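Local coordinates for protein Apc35852 (Geobacillus stearothermophilus, PDB 1U9C) that is of unknown function but belongs to the DJ-1/PfpI family, and probably shares the reactive-cysteine chemistry associated with its members, at residues 6-11 with 36-41; 26-31 with 67-72; 32-37 with 211-216; 90-95 with 218-223; 117-120 with 124-127. One frame throughout, in Å; residues are numbered along the deposited sequence.

Interaction 1: residues 6-11 with 36-41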
# COMPACT_ATOMS: atom_id res chain seq x y z
N LYS A 6 15.86 2.44 -11.64
CA LYS A 6 14.59 2.96 -11.13
C LYS A 6 14.60 2.93 -9.61
O LYS A 6 15.26 2.09 -8.96
CB LYS A 6 13.48 2.08 -11.68
CG LYS A 6 13.31 2.09 -13.20
CD LYS A 6 12.80 3.45 -13.70
CE LYS A 6 12.61 3.49 -15.23
NZ LYS A 6 12.36 4.84 -15.71
N ARG A 7 13.82 3.82 -9.04
CA ARG A 7 13.74 4.04 -7.61
C ARG A 7 12.31 3.88 -7.18
O ARG A 7 11.38 4.44 -7.75
CB ARG A 7 14.23 5.42 -7.21
CG ARG A 7 15.67 5.81 -7.60
CD ARG A 7 16.14 7.11 -7.00
NE ARG A 7 16.24 7.05 -5.54
CZ ARG A 7 15.87 8.01 -4.66
NH1 ARG A 7 15.29 9.15 -5.01
NH2 ARG A 7 16.06 7.77 -3.37
N VAL A 8 12.11 3.12 -6.13
CA VAL A 8 10.79 2.80 -5.56
C VAL A 8 10.73 3.28 -4.11
O VAL A 8 11.60 2.95 -3.32
CB VAL A 8 10.42 1.30 -5.64
CG1 VAL A 8 9.08 1.03 -5.08
CG2 VAL A 8 10.51 0.82 -7.07
N LEU A 9 9.69 4.02 -3.79
CA LEU A 9 9.41 4.44 -2.41
C LEU A 9 8.36 3.49 -1.83
O LEU A 9 7.27 3.36 -2.39
CB LEU A 9 8.85 5.87 -2.40
CG LEU A 9 8.41 6.40 -1.04
CD1 LEU A 9 9.57 6.52 -0.09
CD2 LEU A 9 7.68 7.72 -1.24
N MET A 10 8.67 2.83 -0.73
CA MET A 10 7.67 2.00 -0.03
C MET A 10 7.25 2.64 1.26
O MET A 10 8.16 3.15 1.96
CB MET A 10 8.24 0.61 0.24
CG MET A 10 8.63 -0.12 -1.06
SD MET A 10 9.13 -1.86 -0.82
CE MET A 10 7.54 -2.62 -0.56
N VAL A 11 5.95 2.73 1.53
CA VAL A 11 5.49 3.41 2.74
C VAL A 11 4.58 2.47 3.50
O VAL A 11 3.60 1.96 2.97
CB VAL A 11 4.76 4.72 2.41
CG1 VAL A 11 4.44 5.46 3.70
CG2 VAL A 11 5.56 5.62 1.50
N LEU A 36 11.38 -7.77 -1.94
CA LEU A 36 12.31 -8.74 -2.53
C LEU A 36 12.23 -8.67 -4.06
O LEU A 36 13.27 -8.72 -4.75
CB LEU A 36 11.98 -10.17 -2.04
CG LEU A 36 12.76 -11.37 -2.59
CD1 LEU A 36 14.21 -11.21 -2.19
CD2 LEU A 36 12.22 -12.72 -2.16
N VAL A 37 11.03 -8.61 -4.66
CA VAL A 37 10.88 -8.45 -6.10
C VAL A 37 11.65 -7.24 -6.60
O VAL A 37 12.42 -7.32 -7.59
CB VAL A 37 9.36 -8.36 -6.51
CG1 VAL A 37 9.17 -7.86 -7.99
CG2 VAL A 37 8.63 -9.69 -6.31
N PHE A 38 11.46 -6.10 -5.93
CA PHE A 38 12.14 -4.88 -6.37
C PHE A 38 13.66 -4.95 -6.20
O PHE A 38 14.42 -4.52 -7.08
CB PHE A 38 11.55 -3.66 -5.64
CG PHE A 38 10.08 -3.44 -5.87
CD1 PHE A 38 9.45 -3.75 -7.06
CD2 PHE A 38 9.30 -2.92 -4.85
CE1 PHE A 38 8.11 -3.55 -7.24
CE2 PHE A 38 7.96 -2.72 -5.05
CZ PHE A 38 7.37 -3.04 -6.24
N GLN A 39 14.11 -5.49 -5.08
CA GLN A 39 15.56 -5.69 -4.90
C GLN A 39 16.12 -6.62 -5.98
O GLN A 39 17.22 -6.30 -6.52
CB GLN A 39 15.82 -6.27 -3.49
CG GLN A 39 15.60 -5.29 -2.40
CD GLN A 39 16.58 -4.17 -2.45
OE1 GLN A 39 16.22 -3.00 -2.52
NE2 GLN A 39 17.84 -4.53 -2.51
N GLU A 40 15.41 -7.71 -6.36
CA GLU A 40 15.88 -8.67 -7.42
C GLU A 40 16.03 -7.98 -8.74
O GLU A 40 16.86 -8.37 -9.58
CB GLU A 40 14.85 -9.82 -7.58
CG GLU A 40 14.87 -10.89 -6.50
CD GLU A 40 13.66 -11.85 -6.49
OE1 GLU A 40 12.56 -11.60 -7.08
OE2 GLU A 40 13.75 -12.91 -5.84
N LYS A 41 15.21 -7.00 -9.03
CA LYS A 41 15.29 -6.29 -10.27
C LYS A 41 16.39 -5.24 -10.26
O LYS A 41 16.64 -4.60 -11.29
CB LYS A 41 13.97 -5.55 -10.57
CG LYS A 41 12.86 -6.40 -11.06
CD LYS A 41 13.15 -7.07 -12.43
CE LYS A 41 13.27 -6.12 -13.59
NZ LYS A 41 13.46 -6.90 -14.89
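Strand 7-11 and helix segment 36-40 pass one another at Val8 and Phe38, whose CA atoms are 7.8 Å apart, a spacing that leaves room for one layer of side chains. Val8, Met10 and Phe38 fill it, all three pointing across the gap. The Phe38 ring is dropped toward the strand by a chi1 of -60°, which sets CG anti to the carbonyl carbon. Val8 meets it crosswise: its CG1 is the nearest atom, 3.9 Å from Phe38 CE2, while CG2 lies over one face of the ring. Met10 comes to the rim instead. Its SD is 4.2 Å from Phe38 CD2 and lies 86° off the ring normal, so this Met-aromatic contact is edge-on, with the sulfur 5.4 Å from the ring centroid. A bend at chi3 (76°) turns the Met10 methyl onto Phe31 and Pro34. No hydrogen bond joins the segments; the contact is van der Waals packing plus the edge-on sulfur approach. Phe38 also touches Val45 of the neighbouring strand and Val216 of helix 209-221. Strand 7-12, helix 28-40 and the adjacent parallel strand 44-49 form a beta-alpha-beta crossover, and this contact is its strand-to-helix packing.

Interaction 2: residues 26-31 with 67-72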
# COMPACT_ATOMS: atom_id res chain seq x y z
N LEU A 26 1.58 -3.50 10.24
CA LEU A 26 1.86 -3.87 8.84
C LEU A 26 1.64 -5.33 8.64
O LEU A 26 2.02 -6.17 9.47
CB LEU A 26 3.32 -3.55 8.56
CG LEU A 26 3.91 -4.18 7.30
CD1 LEU A 26 3.32 -3.69 6.02
CD2 LEU A 26 5.43 -3.94 7.33
N TRP A 27 0.99 -5.70 7.53
CA TRP A 27 0.90 -7.09 7.15
C TRP A 27 2.21 -7.48 6.45
O TRP A 27 2.44 -7.07 5.32
CB TRP A 27 -0.28 -7.37 6.19
CG TRP A 27 -0.59 -8.80 6.12
CD1 TRP A 27 -0.02 -9.73 5.29
CD2 TRP A 27 -1.46 -9.51 6.99
NE1 TRP A 27 -0.53 -10.99 5.58
CE2 TRP A 27 -1.39 -10.86 6.63
CE3 TRP A 27 -2.29 -9.13 8.05
CZ2 TRP A 27 -2.13 -11.83 7.29
CZ3 TRP A 27 -3.02 -10.11 8.70
CH2 TRP A 27 -2.93 -11.40 8.32
N LEU A 28 3.04 -8.22 7.14
CA LEU A 28 4.43 -8.43 6.74
C LEU A 28 4.61 -8.80 5.27
O LEU A 28 5.42 -8.17 4.55
CB LEU A 28 5.11 -9.41 7.69
CG LEU A 28 6.55 -9.72 7.31
CD1 LEU A 28 7.48 -8.50 7.28
CD2 LEU A 28 7.06 -10.76 8.31
N GLU A 29 3.88 -9.79 4.77
CA GLU A 29 4.12 -10.27 3.43
C GLU A 29 3.95 -9.17 2.41
O GLU A 29 4.55 -9.21 1.32
CB GLU A 29 3.15 -11.46 3.11
CG GLU A 29 3.18 -11.95 1.67
CD GLU A 29 2.24 -13.07 1.35
OE1 GLU A 29 1.32 -13.39 2.15
OE2 GLU A 29 2.43 -13.60 0.23
N GLU A 30 3.01 -8.28 2.65
CA GLU A 30 2.69 -7.22 1.70
C GLU A 30 3.81 -6.23 1.49
O GLU A 30 3.82 -5.53 0.48
CB GLU A 30 1.40 -6.54 2.10
CG GLU A 30 0.18 -7.47 1.98
CD GLU A 30 -1.06 -6.94 2.55
OE1 GLU A 30 -1.15 -5.80 2.90
OE2 GLU A 30 -2.00 -7.81 2.65
N PHE A 31 4.70 -6.13 2.45
CA PHE A 31 5.97 -5.42 2.32
C PHE A 31 7.07 -6.36 1.79
O PHE A 31 7.76 -6.02 0.84
CB PHE A 31 6.42 -4.84 3.66
CG PHE A 31 7.76 -4.21 3.61
CD1 PHE A 31 7.94 -2.96 3.06
CD2 PHE A 31 8.90 -4.90 4.01
CE1 PHE A 31 9.21 -2.41 2.95
CE2 PHE A 31 10.14 -4.35 3.93
CZ PHE A 31 10.30 -3.12 3.40
N PRO A 67 12.18 -17.71 4.57
CA PRO A 67 13.60 -17.43 4.73
C PRO A 67 14.15 -16.34 3.84
O PRO A 67 15.01 -15.59 4.25
CB PRO A 67 14.24 -18.75 4.40
CG PRO A 67 13.16 -19.77 4.77
CD PRO A 67 11.89 -19.15 4.44
N SER A 68 13.54 -16.13 2.69
CA SER A 68 13.97 -15.09 1.79
C SER A 68 13.73 -13.70 2.33
O SER A 68 14.27 -12.73 1.78
CB SER A 68 13.30 -15.28 0.42
OG SER A 68 11.92 -15.03 0.55
N TRP A 69 12.86 -13.51 3.31
CA TRP A 69 12.48 -12.20 3.85
C TRP A 69 13.42 -11.56 4.88
O TRP A 69 13.14 -10.49 5.42
CB TRP A 69 11.09 -12.28 4.50
CG TRP A 69 10.02 -12.76 3.59
CD1 TRP A 69 10.09 -12.98 2.27
CD2 TRP A 69 8.68 -12.99 3.99
NE1 TRP A 69 8.86 -13.38 1.79
CE2 TRP A 69 7.99 -13.41 2.84
CE3 TRP A 69 7.99 -12.93 5.20
CZ2 TRP A 69 6.62 -13.77 2.89
CZ3 TRP A 69 6.62 -13.25 5.20
CH2 TRP A 69 6.01 -13.66 4.07
N ALA A 70 14.56 -12.19 5.12
CA ALA A 70 15.47 -11.73 6.16
C ALA A 70 15.83 -10.23 6.00
O ALA A 70 15.76 -9.46 6.95
CB ALA A 70 16.74 -12.53 6.16
N GLU A 71 16.23 -9.83 4.80
CA GLU A 71 16.61 -8.45 4.61
C GLU A 71 15.42 -7.49 4.70
O GLU A 71 15.51 -6.36 5.21
CB GLU A 71 17.31 -8.29 3.26
CG GLU A 71 18.69 -8.90 3.25
CD GLU A 71 19.12 -9.17 1.84
OE1 GLU A 71 18.74 -10.23 1.23
OE2 GLU A 71 19.83 -8.29 1.35
N ALA A 72 14.26 -7.89 4.21
CA ALA A 72 13.04 -7.08 4.37
C ALA A 72 12.70 -6.86 5.81
O ALA A 72 12.39 -5.73 6.22
CB ALA A 72 11.93 -7.77 3.66
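Trp69 and Ala72 pack onto Leu28, Glu29 and Phe31 where the short helix 70-75 lies against the start of helix 28-40, a helix of the alpha/beta sandwich of the DJ-1/PfpI family. The CA atoms of Phe31 and Ala72 are 7.5 Å apart, those of Glu29 and Trp69 8.6 Å. The tight part is the six-membered ring of Trp69, which sits at the N-cap position of its helix and points across. Leu28 puts CD2 3.9 Å from Trp69 CE3, and Glu29 brings its CB to 3.7 Å from Trp69 CH2; both approach the indole obliquely. With CG anti to the backbone N (chi1 173°) and the chain extended beyond, Glu29 carries its carboxylate past the indole, the two planes 31° apart. That end belongs to the looser, partly exposed side, in contrast to the buried Leu28, Phe31 and Ala72. Trp69 also covers Ala32 and Val33, so an alanine here would probably open a gap over Leu28 and these neighbours and leave the methylenes of Glu29 without their apolar cover. Deeper in, Phe31 reaches Met10 on the strand side and Ala72 on the other. Its CE2 lies 3.9 Å from Ala72 CB, and the edge of the ring faces the backbone, with Phe31 CE2 3.5 Å from Ala72 O.

Interaction 3: residues 32-37 with 211-216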
# COMPACT_ATOMS: atom_id res chain seq x y z
N ALA A 32 7.22 -7.51 2.43
CA ALA A 32 8.41 -8.32 2.19
C ALA A 32 8.45 -8.89 0.76
O ALA A 32 9.50 -8.88 0.12
CB ALA A 32 8.51 -9.47 3.19
N VAL A 33 7.33 -9.39 0.24
CA VAL A 33 7.37 -9.99 -1.08
C VAL A 33 7.66 -8.91 -2.15
O VAL A 33 8.55 -9.08 -2.99
CB VAL A 33 6.10 -10.78 -1.33
CG1 VAL A 33 5.82 -10.97 -2.81
CG2 VAL A 33 6.15 -12.11 -0.56
N PRO A 34 6.96 -7.78 -2.16
CA PRO A 34 7.32 -6.70 -3.07
C PRO A 34 8.76 -6.20 -2.91
O PRO A 34 9.43 -5.94 -3.92
CB PRO A 34 6.24 -5.64 -2.80
CG PRO A 34 5.08 -6.47 -2.36
CD PRO A 34 5.70 -7.49 -1.46
N TYR A 35 9.19 -6.01 -1.67
CA TYR A 35 10.56 -5.53 -1.42
C TYR A 35 11.56 -6.48 -2.12
O TYR A 35 12.45 -6.00 -2.83
CB TYR A 35 10.80 -5.50 0.09
CG TYR A 35 12.20 -5.02 0.51
CD1 TYR A 35 12.46 -3.71 0.61
CD2 TYR A 35 13.19 -5.92 0.81
CE1 TYR A 35 13.71 -3.26 1.00
CE2 TYR A 35 14.46 -5.44 1.22
CZ TYR A 35 14.65 -4.13 1.32
OH TYR A 35 15.91 -3.66 1.72
N LEU A 36 11.38 -7.77 -1.94
CA LEU A 36 12.31 -8.74 -2.53
C LEU A 36 12.23 -8.67 -4.06
O LEU A 36 13.27 -8.72 -4.75
CB LEU A 36 11.98 -10.17 -2.04
CG LEU A 36 12.76 -11.37 -2.59
CD1 LEU A 36 14.21 -11.21 -2.19
CD2 LEU A 36 12.22 -12.72 -2.16
N VAL A 37 11.03 -8.61 -4.66
CA VAL A 37 10.88 -8.45 -6.10
C VAL A 37 11.65 -7.24 -6.60
O VAL A 37 12.42 -7.32 -7.59
CB VAL A 37 9.36 -8.36 -6.51
CG1 VAL A 37 9.17 -7.86 -7.99
CG2 VAL A 37 8.63 -9.69 -6.31
N SER A 211 1.75 -10.36 -7.41
CA SER A 211 1.24 -9.94 -8.69
C SER A 211 1.17 -8.44 -8.79
O SER A 211 1.43 -7.86 -9.83
CB SER A 211 -0.14 -10.55 -9.04
OG SER A 211 -1.18 -10.14 -8.19
N THR A 212 0.89 -7.80 -7.66
CA THR A 212 0.87 -6.34 -7.62
C THR A 212 2.26 -5.83 -7.90
O THR A 212 2.45 -4.91 -8.73
CB THR A 212 0.35 -5.82 -6.23
OG1 THR A 212 -0.97 -6.36 -6.01
CG2 THR A 212 0.14 -4.31 -6.25
N ALA A 213 3.24 -6.37 -7.22
CA ALA A 213 4.63 -5.98 -7.45
C ALA A 213 5.06 -6.22 -8.89
O ALA A 213 5.78 -5.42 -9.47
CB ALA A 213 5.57 -6.68 -6.50
N GLU A 214 4.62 -7.32 -9.50
CA GLU A 214 5.03 -7.62 -10.86
C GLU A 214 4.40 -6.66 -11.86
O GLU A 214 4.98 -6.34 -12.92
CB GLU A 214 4.73 -9.09 -11.20
CG GLU A 214 5.53 -10.08 -10.38
CD GLU A 214 7.04 -10.05 -10.63
OE1 GLU A 214 7.48 -9.39 -11.61
OE2 GLU A 214 7.80 -10.71 -9.87
N LYS A 215 3.22 -6.16 -11.57
CA LYS A 215 2.65 -5.09 -12.38
C LYS A 215 3.47 -3.80 -12.33
O LYS A 215 3.61 -3.11 -13.33
CB LYS A 215 1.17 -4.80 -12.05
CG LYS A 215 0.17 -5.86 -12.58
CD LYS A 215 -1.27 -5.67 -12.04
CE LYS A 215 -2.27 -6.60 -12.73
NZ LYS A 215 -2.08 -8.05 -12.36
N VAL A 216 3.99 -3.48 -11.13
CA VAL A 216 4.88 -2.32 -10.97
C VAL A 216 6.10 -2.51 -11.81
O VAL A 216 6.51 -1.61 -12.53
CB VAL A 216 5.18 -2.06 -9.49
CG1 VAL A 216 6.21 -0.98 -9.33
CG2 VAL A 216 3.87 -1.71 -8.76
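Helix-to-helix packing on one face of the central sheet joins helices 28-40 and 209-221, two of the covering helices of this DJ-1/PfpI alpha/beta sandwich. The short segments 32-37 and 211-216 run in nearly the same direction, at a signed crossing angle of -32° with axes 9.1 Å apart at closest approach. Small residues allow that spacing: Pro34 and Ala213 have CA atoms only 5.2 Å from each other, and Ala213 points its methyl directly at the partner helix. That methyl is the hub of the contact. Ala213 CB lies 3.9 Å from Pro34 CB and equally close to the CA of the same residue, so it rests against backbone as much as against the ring. Helix 28-40 is kinked here, since the proline nitrogen has no hydrogen to give to the turn before. One turn on, Val37 also touches the methyl, with Val37 CG1 4.1 Å from Ala213 CB. Below this layer Phe94 of strand 92-95 touches both Pro34 and Thr212, which ties the pair of helices to the sheet.

Toward solvent the chemistry changes. Glu214 is exposed, yet its chain folds back at chi2 (-66°) and brings the carboxylate obliquely against Val37 instead of extending outward. No hydrogen bond crosses between the segments, and this approach is van der Waals contact. Glu214 OE2 lies against both methyls of the valine, 3.7 Å from Val37 CG1 and 3.8 Å from Val37 CG2.

Interaction 4: residues 90-95 with 218-223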
# COMPACT_ATOMS: atom_id res chain seq x y z
N PHE A 90 11.39 9.53 -7.16
CA PHE A 90 11.00 8.12 -7.26
C PHE A 90 10.13 7.87 -8.46
O PHE A 90 9.25 8.66 -8.75
CB PHE A 90 10.25 7.71 -6.01
CG PHE A 90 11.08 7.76 -4.79
CD1 PHE A 90 11.96 6.76 -4.49
CD2 PHE A 90 11.01 8.88 -3.95
CE1 PHE A 90 12.80 6.85 -3.41
CE2 PHE A 90 11.83 8.97 -2.84
CZ PHE A 90 12.72 7.95 -2.56
N ASP A 91 10.30 6.72 -9.09
CA ASP A 91 9.53 6.29 -10.25
C ASP A 91 8.21 5.66 -9.87
O ASP A 91 7.28 5.64 -10.64
CB ASP A 91 10.37 5.34 -11.05
CG ASP A 91 11.65 5.96 -11.43
OD1 ASP A 91 11.66 6.73 -12.44
OD2 ASP A 91 12.74 5.77 -10.84
N ALA A 92 8.13 5.12 -8.65
CA ALA A 92 6.94 4.42 -8.16
C ALA A 92 6.82 4.57 -6.64
O ALA A 92 7.87 4.62 -5.95
CB ALA A 92 6.91 2.93 -8.52
N ILE A 93 5.59 4.54 -6.14
CA ILE A 93 5.34 4.42 -4.67
C ILE A 93 4.51 3.17 -4.54
O ILE A 93 3.60 2.86 -5.33
CB ILE A 93 4.64 5.69 -4.13
CG1 ILE A 93 4.49 5.58 -2.61
CG2 ILE A 93 3.30 5.96 -4.77
CD1 ILE A 93 3.95 6.90 -2.01
N PHE A 94 4.81 2.42 -3.45
CA PHE A 94 4.13 1.18 -3.11
C PHE A 94 3.66 1.21 -1.66
O PHE A 94 4.47 1.41 -0.78
CB PHE A 94 5.12 0.02 -3.35
CG PHE A 94 4.46 -1.33 -3.40
CD1 PHE A 94 4.17 -1.94 -4.60
CD2 PHE A 94 4.04 -1.98 -2.23
CE1 PHE A 94 3.53 -3.16 -4.64
CE2 PHE A 94 3.39 -3.20 -2.30
CZ PHE A 94 3.15 -3.76 -3.52
N LEU A 95 2.37 0.97 -1.47
CA LEU A 95 1.73 0.98 -0.14
C LEU A 95 1.26 -0.39 0.26
O LEU A 95 0.19 -0.83 -0.15
CB LEU A 95 0.52 1.94 -0.16
CG LEU A 95 0.80 3.38 -0.55
CD1 LEU A 95 -0.49 4.20 -0.47
CD2 LEU A 95 1.86 3.99 0.14
N ALA A 218 6.49 -4.31 -14.48
CA ALA A 218 6.16 -4.19 -15.90
C ALA A 218 6.01 -2.73 -16.31
O ALA A 218 6.56 -2.31 -17.33
CB ALA A 218 4.84 -4.90 -16.23
N ALA A 219 5.29 -1.95 -15.49
CA ALA A 219 5.15 -0.52 -15.78
C ALA A 219 6.50 0.21 -15.78
O ALA A 219 6.74 1.09 -16.63
CB ALA A 219 4.21 0.12 -14.81
N LEU A 220 7.42 -0.12 -14.87
CA LEU A 220 8.74 0.50 -14.85
C LEU A 220 9.58 0.07 -16.05
O LEU A 220 10.31 0.87 -16.65
CB LEU A 220 9.42 0.16 -13.52
CG LEU A 220 8.83 0.85 -12.31
CD1 LEU A 220 9.47 0.28 -11.07
CD2 LEU A 220 9.11 2.33 -12.38
N GLU A 221 9.46 -1.19 -16.46
CA GLU A 221 10.18 -1.69 -17.64
C GLU A 221 9.82 -0.90 -18.90
O GLU A 221 10.64 -0.69 -19.76
CB GLU A 221 9.83 -3.20 -17.82
CG GLU A 221 10.59 -4.13 -16.87
CD GLU A 221 10.13 -5.58 -16.94
OE1 GLU A 221 9.04 -5.86 -17.51
OE2 GLU A 221 10.83 -6.44 -16.35
N GLU A 222 8.55 -0.48 -19.02
CA GLU A 222 8.07 0.32 -20.12
C GLU A 222 8.74 1.68 -20.24
O GLU A 222 8.74 2.27 -21.28
CB GLU A 222 6.56 0.49 -19.99
CG GLU A 222 5.78 -0.80 -20.25
CD GLU A 222 4.35 -0.76 -19.72
OE1 GLU A 222 3.75 0.34 -19.53
OE2 GLU A 222 3.80 -1.82 -19.45
N ARG A 223 9.25 2.16 -19.11
CA ARG A 223 9.76 3.53 -18.98
C ARG A 223 11.27 3.55 -18.90
O ARG A 223 11.85 4.52 -18.49
CB ARG A 223 9.22 4.13 -17.69
CG ARG A 223 7.77 4.12 -17.58
CD ARG A 223 7.24 4.52 -16.24
NE ARG A 223 5.83 4.29 -16.38
CZ ARG A 223 4.88 5.01 -15.96
NH1 ARG A 223 5.08 5.97 -15.10
NH2 ARG A 223 3.65 4.71 -16.37
O HOH W 1 7.36 6.31 -13.38
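Asp91 and Leu220 are the nearest backbone positions, CA to CA 7.4 Å, where the beginning of strand 92-95 passes under the end of helix 209-221, the two running in roughly opposite directions. The contact is thus helix-on-sheet packing in the alpha/beta sandwich, near the C-terminal end of helix 209-221 and over a central strand. Leu220 carries it. With CG anti to the carbonyl carbon (chi1 -71°), its branched end is directed at the strand and splits over two residues. CD2 makes the close touch, 3.5 Å from Asp91 CB, and so meets the apolar methylene of the aspartate. The other branch is looser, with Leu220 CD1 4.5 Å from Ala92 CB. Ile124 of the next strand also lies against Leu220, which therefore sits across two strands.

The carboxylate of Asp91 works on the other side: OD2 takes the backbone N-H of Arg7, so the residue links strand 7-12 as well as this helix. Arg223 N bonds to Leu220 O. The Arg223 side chain then turns back along the helix, where NE makes a weak, bent bond to Ala219 O (3.3 Å, 125° at the hydrogen). Its far end is also tied down, NH1 to Gly122 O and NH2 to Asn199 OD1. No direct hydrogen bond crosses the contact, but a single water spans it, donating to Asp91 O at 2.8 Å and accepting from Arg223 NH1 at 2.9 Å.

Interaction 5: residues 117-120 with 124-127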
# COMPACT_ATOMS: atom_id res chain seq x y z
N GLN A 117 1.54 14.40 -5.67
CA GLN A 117 2.63 14.68 -6.59
C GLN A 117 2.93 13.51 -7.51
O GLN A 117 3.20 13.69 -8.73
CB GLN A 117 3.88 15.08 -5.83
CG GLN A 117 3.71 16.35 -5.12
CD GLN A 117 3.55 17.54 -6.08
OE1 GLN A 117 4.40 17.71 -6.94
NE2 GLN A 117 2.49 18.27 -5.95
N PHE A 118 2.94 12.29 -6.97
CA PHE A 118 3.10 11.13 -7.84
C PHE A 118 2.05 11.11 -8.94
O PHE A 118 2.37 10.82 -10.10
CB PHE A 118 3.07 9.80 -7.05
CG PHE A 118 4.43 9.40 -6.48
CD1 PHE A 118 4.91 10.04 -5.36
CD2 PHE A 118 5.13 8.37 -6.98
CE1 PHE A 118 6.12 9.63 -4.78
CE2 PHE A 118 6.36 7.98 -6.42
CZ PHE A 118 6.81 8.62 -5.30
N ALA A 119 0.80 11.38 -8.59
CA ALA A 119 -0.32 11.38 -9.55
C ALA A 119 -0.12 12.50 -10.59
O ALA A 119 -0.13 12.27 -11.83
CB ALA A 119 -1.64 11.50 -8.82
N GLU A 120 0.17 13.68 -10.08
CA GLU A 120 0.40 14.84 -10.96
C GLU A 120 1.51 14.58 -11.94
O GLU A 120 1.51 15.15 -13.04
CB GLU A 120 0.85 16.05 -10.14
CG GLU A 120 -0.21 16.69 -9.28
CD GLU A 120 -1.11 17.58 -10.07
OE1 GLU A 120 -2.35 17.44 -9.82
OE2 GLU A 120 -0.56 18.43 -10.86
N ILE A 124 4.09 5.85 -11.04
CA ILE A 124 3.31 4.67 -10.71
C ILE A 124 2.91 4.72 -9.21
O ILE A 124 3.75 5.05 -8.35
CB ILE A 124 4.14 3.45 -11.01
CG1 ILE A 124 4.47 3.35 -12.50
CG2 ILE A 124 3.45 2.20 -10.44
CD1 ILE A 124 5.73 2.72 -12.79
N ILE A 125 1.63 4.51 -8.95
CA ILE A 125 1.13 4.42 -7.59
C ILE A 125 0.54 3.03 -7.43
O ILE A 125 -0.30 2.57 -8.22
CB ILE A 125 -0.00 5.42 -7.36
CG1 ILE A 125 0.56 6.85 -7.43
CG2 ILE A 125 -0.63 5.14 -5.97
CD1 ILE A 125 -0.51 7.96 -7.33
N ALA A 126 1.07 2.27 -6.45
CA ALA A 126 0.62 0.89 -6.22
C ALA A 126 0.25 0.68 -4.76
O ALA A 126 0.90 1.26 -3.90
CB ALA A 126 1.69 -0.07 -6.61
N ALA A 127 -0.72 -0.17 -4.50
CA ALA A 127 -1.12 -0.41 -3.11
C ALA A 127 -1.78 -1.76 -3.05
O ALA A 127 -2.53 -2.17 -3.97
CB ALA A 127 -2.09 0.67 -2.66
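Ile125 reaches the helix segment 117-120 because its CG1 stands anti to the carbonyl carbon (chi1 -67°) and CD1 continues the extended line (chi2 175°), carrying the methyl to Phe118 and Ala119. The contact closes the beta-alpha-beta crossover of strand 92-95, helix 109-120 and strand 124-127, at the short turn between helix and second strand. Phe118 and Ile125 are nearest in the backbone, with CA atoms 7.0 Å apart. Two points along the isoleucine touch: Phe118 CB is 3.9 Å from Ile125 CG1, and further out Ile125 CD1 is 4.0 Å from Ala119 CB. The same methyl also lies 3.9 Å from Ala119 N, so it seats against the helix backbone as well as the two side chains.

Ile124 shows the alternation expected of a strand. Its side chain points away from this helix, to Ala219 and Leu220 of helix 209-221, which places helices 109-120 and 209-221 on opposite faces of the sheet. Strand 124-127 leads toward the oxidised cysteine, 3-sulfinoalanine at position 129, consistent with the nucleophile elbow of this family, though the packing described here is plain apolar packing near the start of the strand. The Phe118 ring, which also covers Phe90 and Ile93, meets the strand backbone obliquely: Phe118 CD2 lies 3.8 Å from Ile124 O, an oxygen already hydrogen-bonded to Ile93 N.

In the fold
Interactions 1, 2 and 3 all use helix 28-40, which packs in turn on strand 7-12, on the start of helix 70-75 and on helix 209-221. Interaction 4 takes that last helix on to strand 92-95. These four share one side of the sheet, whereas interaction 5 lies on the other face, its centre about 23 Å from that of interaction 2. All five are mainly buried and apolar, without a direct hydrogen bond across any of them. Interactions 1, 4 and 5 join helix to strand, interaction 1 through buried residues alone. Polar groups appear toward the surface: a carboxylate in interactions 2 and 3, a bridging water in interaction 4. Phe94 links interaction 3 to interaction 4.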